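Long-range contact in 3-polyprenyl-4-hydroxybenzoate decarboxylase and related decarboxylases (Pelotomaculum thermopropionicum, PDB 6H6X), which binds prenylated FMN together with manganese and potassium ions and, as a UbiD-family enzyme, probably decarboxylates aromatic carboxylic acids: residues W8-L12 / L66-A70. The protein carries 8 engineered substitutions. Numbering follows the deposited sequence.
Sequences WLAFL and LFAAA
Two helical turns, 8-12 and 66-70, run more antiparallel than parallel (132°), their axes 12.0 Å apart at closest. Register pairs Trp-8 with Ala-70, Phe-11 with Ala-69 and Leu-12 with Leu-66 (CA–CA 7.9, 9.5 and 8.8 Å). Trp-8 and Phe-11, both with chi1 t, are the bumps. The indole enters the shallow hollow over Leu-66, Ala-69 and Ala-70: Trp-8 CZ3 lies 3.5 Å from Ala-70 CA, Trp-8 CH2 3.4 Å from Leu-66 O. This apolar helix-helix contact belongs to the N-terminal domain of the UbiD fold: helix 5-14 brings two rings, Ala-69 and Ala-70 of helix 64-70 leave room, and Leu-66 is the one large side chain reaching back. Phe-11 CZ presses on Ala-69 CB (3.7 Å); Leu-66 (mt) extends against the ends of Phe-11 and Leu-12, its CD2 4.2 Å from Phe-11 CE2 at the ring edge, its CD1 and CD2 4.0 and 4.1 Å from Leu-12 CD2. Trp-8 NE1 hydrogen-bonds Leu-60 O, and Pro-194 touches both Trp-8 and Ala-70.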
loop_
_atom_site.group_PDB
_atom_site.type_symbol
_atom_site.label_atom_id
_atom_site.label_comp_id
_atom_site.label_asym_id
_atom_site.label_seq_id
_atom_site.Cartn_x
_atom_site.Cartn_y
_atom_site.Cartn_z
ATOM N N TRP B 8 -19.508 15.766 18.405
ATOM C CA TRP B 8 -18.717 14.957 17.511
ATOM C C TRP B 8 -18.321 13.671 18.188
ATOM O O TRP B 8 -18.406 12.631 17.577
ATOM C CB TRP B 8 -17.451 15.690 16.995
ATOM C CG TRP B 8 -16.691 14.836 16.060
ATOM C CD1 TRP B 8 -15.563 14.128 16.333
ATOM C CD2 TRP B 8 -17.054 14.517 14.737
ATOM N NE1 TRP B 8 -15.176 13.430 15.243
ATOM C CE2 TRP B 8 -16.082 13.635 14.246
ATOM C CE3 TRP B 8 -18.121 14.907 13.901
ATOM C CZ2 TRP B 8 -16.125 13.110 12.954
ATOM C CZ3 TRP B 8 -18.171 14.410 12.619
ATOM C CH2 TRP B 8 -17.182 13.508 12.150
ATOM N N LEU B 9 -17.890 13.728 19.445
ATOM C CA LEU B 9 -17.586 12.462 20.156
ATOM C C LEU B 9 -18.792 11.520 20.296
ATOM O O LEU B 9 -18.619 10.301 20.257
ATOM C CB LEU B 9 -16.956 12.700 21.521
ATOM C CG LEU B 9 -15.660 13.467 21.528
ATOM C CD1 LEU B 9 -15.181 13.644 22.947
ATOM C CD2 LEU B 9 -14.587 12.774 20.691
ATOM N N ALA B 10 -19.992 12.080 20.431
ATOM C CA ALA B 10 -21.228 11.288 20.481
ATOM C C ALA B 10 -21.456 10.585 19.154
ATOM O O ALA B 10 -21.679 9.376 19.132
ATOM C CB ALA B 10 -22.436 12.166 20.843
ATOM N N PHE B 11 -21.381 11.334 18.058
ATOM C CA PHE B 11 -21.410 10.762 16.696
ATOM C C PHE B 11 -20.399 9.624 16.498
ATOM O O PHE B 11 -20.744 8.582 15.942
ATOM C CB PHE B 11 -21.161 11.872 15.685
ATOM C CG PHE B 11 -21.160 11.421 14.242
ATOM C CD1 PHE B 11 -22.351 11.318 13.524
ATOM C CD2 PHE B 11 -19.957 11.167 13.584
ATOM C CE1 PHE B 11 -22.355 10.929 12.189
ATOM C CE2 PHE B 11 -19.949 10.780 12.256
ATOM C CZ PHE B 11 -21.150 10.652 11.556
ATOM N N LEU B 12 -19.159 9.791 16.967
ATOM C CA LEU B 12 -18.163 8.714 16.816
ATOM C C LEU B 12 -18.519 7.475 17.665
ATOM O O LEU B 12 -18.339 6.340 17.209
ATOM C CB LEU B 12 -16.741 9.182 17.192
ATOM C CG LEU B 12 -16.012 10.275 16.425
ATOM C CD1 LEU B 12 -14.711 10.594 17.142
ATOM C CD2 LEU B 12 -15.713 9.828 15.022
ATOM N N LEU B 66 -14.997 10.142 7.683
ATOM C CA LEU B 66 -15.251 10.991 8.841
ATOM C C LEU B 66 -15.130 12.448 8.564
ATOM O O LEU B 66 -15.978 13.200 9.005
ATOM C CB LEU B 66 -14.398 10.589 10.026
ATOM C CG LEU B 66 -14.794 9.198 10.517
ATOM C CD1 LEU B 66 -13.846 8.748 11.595
ATOM C CD2 LEU B 66 -16.223 9.190 11.020
ATOM N N PHE B 67 -14.150 12.900 7.791
ATOM C CA PHE B 67 -14.130 14.327 7.489
ATOM C C PHE B 67 -15.306 14.732 6.636
ATOM O O PHE B 67 -15.790 15.852 6.745
ATOM C CB PHE B 67 -12.807 14.763 6.827
ATOM C CG PHE B 67 -11.677 14.944 7.808
ATOM C CD1 PHE B 67 -11.578 16.104 8.547
ATOM C CD2 PHE B 67 -10.732 13.978 7.972
ATOM C CE1 PHE B 67 -10.547 16.283 9.458
ATOM C CE2 PHE B 67 -9.673 14.156 8.871
ATOM C CZ PHE B 67 -9.580 15.307 9.613
ATOM N N ALA B 68 -15.756 13.850 5.754
ATOM C CA ALA B 68 -16.991 14.140 4.963
ATOM C C ALA B 68 -18.202 14.252 5.887
ATOM O O ALA B 68 -18.923 15.233 5.837
ATOM C CB ALA B 68 -17.257 13.099 3.924
ATOM N N ALA B 69 -18.391 13.282 6.751
ATOM C CA ALA B 69 -19.409 13.388 7.822
ATOM C C ALA B 69 -19.315 14.710 8.625
ATOM O O ALA B 69 -20.326 15.396 8.825
ATOM C CB ALA B 69 -19.307 12.210 8.747
ATOM N N ALA B 70 -18.099 15.116 9.011
ATOM C CA ALA B 70 -17.924 16.378 9.733
ATOM C C ALA B 70 -18.411 17.568 8.965
ATOM O O ALA B 70 -18.723 18.582 9.537
ATOM C CB ALA B 70 -16.467 16.595 10.135
#